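Local coordinates for adenosine 5'-monophosphoramidase (Candida albicans, PDB 6IQ1), which hydrolyses adenosine 5'-monophosphoramidates to AMP and an amine, as a homodimeric histidine triad (HINT) nucleotide-binding enzyme, at the interface of chains A and B. Sequence-based numbering; all coordinates share one arbitrary frame. Chains: chain A/B, Adenosine 5'-monophosphoramidase.

The interface of chains A and B. Residues chain A 20-22, 32, 40, 74-75; chain B 136-137, 140.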
loop_
_atom_site.group_PDB
_atom_site.type_symbol
_atom_site.label_atom_id
_atom_site.label_comp_id
_atom_site.label_asym_id
_atom_site.label_seq_id
_atom_site.Cartn_x
_atom_site.Cartn_y
_atom_site.Cartn_z
ATOM N N PHE A 20 10.788 1.698 18.592
ATOM C CA PHE A 20 10.183 2.990 18.873
ATOM C C PHE A 20 8.708 2.844 18.525
ATOM O O PHE A 20 8.250 3.168 17.424
ATOM C CB PHE A 20 10.871 4.090 18.076
ATOM C CG PHE A 20 12.305 4.345 18.486
ATOM C CD1 PHE A 20 12.598 5.051 19.652
ATOM C CD2 PHE A 20 13.358 3.904 17.692
ATOM C CE1 PHE A 20 13.925 5.306 20.021
ATOM C CE2 PHE A 20 14.691 4.152 18.058
ATOM C CZ PHE A 20 14.969 4.855 19.223
ATOM N N LYS A 21 7.957 2.322 19.491
ATOM C CA LYS A 21 6.577 1.934 19.255
ATOM C C LYS A 21 5.680 3.156 19.136
ATOM O O LYS A 21 5.840 4.137 19.867
ATOM C CB LYS A 21 6.106 1.030 20.388
ATOM C CG LYS A 21 4.890 0.203 20.079
ATOM C CD LYS A 21 4.390 -0.467 21.334
ATOM C CE LYS A 21 3.960 0.570 22.352
ATOM N NZ LYS A 21 2.948 0.005 23.274
ATOM N N LEU A 22 4.726 3.092 18.201
ATOM C CA LEU A 22 3.800 4.191 17.971
ATOM C C LEU A 22 2.403 3.723 18.329
ATOM O O LEU A 22 2.043 3.706 19.524
ATOM C CB LEU A 22 3.919 4.681 16.522
ATOM C CG LEU A 22 5.216 5.434 16.273
ATOM C CD1 LEU A 22 5.291 5.845 14.840
ATOM C CD2 LEU A 22 5.305 6.635 17.212
ATOM N N LEU A 32 8.684 3.244 14.437
ATOM C CA LEU A 32 9.596 3.960 13.549
ATOM C C LEU A 32 10.551 2.999 12.853
ATOM O O LEU A 32 11.096 2.080 13.466
ATOM C CB LEU A 32 10.406 4.994 14.329
ATOM C CG LEU A 32 9.622 6.187 14.869
ATOM C CD1 LEU A 32 10.557 7.104 15.656
ATOM C CD2 LEU A 32 8.943 6.946 13.729
ATOM N N ALA A 40 9.932 10.731 9.133
ATOM C CA ALA A 40 9.137 9.921 10.075
ATOM C C ALA A 40 8.646 8.619 9.438
ATOM O O ALA A 40 7.448 8.286 9.469
ATOM C CB ALA A 40 7.973 10.730 10.627
ATOM N N VAL A 74 -1.205 11.388 13.251
ATOM C CA VAL A 74 -0.130 11.535 14.222
ATOM C C VAL A 74 1.041 12.288 13.608
ATOM O O VAL A 74 1.636 13.167 14.243
ATOM C CB VAL A 74 0.286 10.154 14.756
ATOM C CG1 VAL A 74 1.611 10.235 15.525
ATOM C CG2 VAL A 74 -0.838 9.556 15.624
ATOM N N LEU A 75 1.379 11.973 12.362
ATOM C CA LEU A 75 2.459 12.637 11.653
ATOM C C LEU A 75 2.047 13.977 11.063
ATOM O O LEU A 75 2.881 14.617 10.411
ATOM C CB LEU A 75 2.974 11.730 10.537
ATOM C CG LEU A 75 4.028 10.674 10.862
ATOM C CD1 LEU A 75 3.616 9.721 11.992
ATOM C CD2 LEU A 75 4.260 9.895 9.589
ATOM N N LEU B 136 12.413 12.236 17.898
ATOM C CA LEU B 136 11.280 12.146 16.993
ATOM C C LEU B 136 10.179 11.282 17.596
ATOM O O LEU B 136 8.985 11.576 17.449
ATOM C CB LEU B 136 11.746 11.579 15.651
ATOM C CG LEU B 136 10.615 11.265 14.676
ATOM C CD1 LEU B 136 9.893 12.543 14.218
ATOM C CD2 LEU B 136 11.165 10.489 13.512
ATOM N N HIS B 137 10.571 10.211 18.290
ATOM C CA HIS B 137 9.591 9.303 18.857
ATOM C C HIS B 137 8.827 9.951 20.001
ATOM O O HIS B 137 7.637 9.658 20.201
ATOM C CB HIS B 137 10.278 8.034 19.338
ATOM C CG HIS B 137 9.376 7.113 20.093
ATOM N ND1 HIS B 137 9.464 6.939 21.456
ATOM C CD2 HIS B 137 8.366 6.315 19.673
ATOM C CE1 HIS B 137 8.550 6.066 21.842
ATOM N NE2 HIS B 137 7.870 5.675 20.779
ATOM N N LEU B 140 6.221 12.360 18.330
ATOM C CA LEU B 140 5.058 11.671 17.774
ATOM C C LEU B 140 4.166 11.081 18.861
ATOM O O LEU B 140 2.946 11.010 18.688
ATOM C CB LEU B 140 5.508 10.577 16.815
ATOM C CG LEU B 140 6.277 11.066 15.597
ATOM C CD1 LEU B 140 6.695 9.860 14.770
ATOM C CD2 LEU B 140 5.434 12.044 14.783
#
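B:His137 reaches from the C-terminal helix 130-147 of chain B to the backbone carbonyl of A:Lys21, at the start of strand 21-24. Its ring nitrogen NE2 donates a hydrogen bond to A:Lys21 O at 2.7 Å. The oxygen lies almost exactly in the plane of the imidazole, and the angle at the hydrogen is 149°. Seen from the carbonyl, the donor is tilted 28° from the peptide plane. The side chain has CG anti to the backbone N (chi1 173°), which carries NE2 away from the helix and towards the strand. The bond uses a main-chain acceptor, so the lysine side chain takes no part in it.

Apolar groups hold the rest of the histidine. A:Phe20 lies above the imidazole plane, towards the CG and CD2 rim, with its own ring steeply inclined to it. Its CB is 3.7 Å from B:His137 CD2, and its ring atom CD1 meets the histidine CB and CG. From the other side of the ring plane, A:Leu22 brings its CD2 methyl to the CD2 corner. A:Leu32 touches the base of the side chain, its CD1 lying 3.8 Å from B:His137 CB.

B:Leu140, about one helical turn further on, enters a set of aliphatic groups of chain A. Its CD1 lies 3.8 Å from A:Leu32 CD2. CD2, the other methyl branch, is 4.1 Å from A:Leu75 CD1, just after helix 58-74. A:Leu22 CD2 packs against the leucine CB. A:Val74 crosses at about a right angle. Its methyl CG1 is near that CB too and makes a van der Waals contact with the backbone carbonyl B:Leu140 O at 3.5 Å. One turn earlier, B:Leu136 lays CD2 against the backbone of A:Ala40, 4.0 Å from its CA, and close to A:Leu32 CD1.

The patch combines the directed B:His137 hydrogen bond with a leucine-rich apolar contact. It seats the C-terminal helix of one subunit on the other, and its two-fold twin does the same with the chains exchanged. Its centre is about 15 Å from A:His106, the nucleophile of the histidine triad, and the coordinates show no direct part in catalysis. As part of the homodimer interface, it probably helps hold the two subunits together.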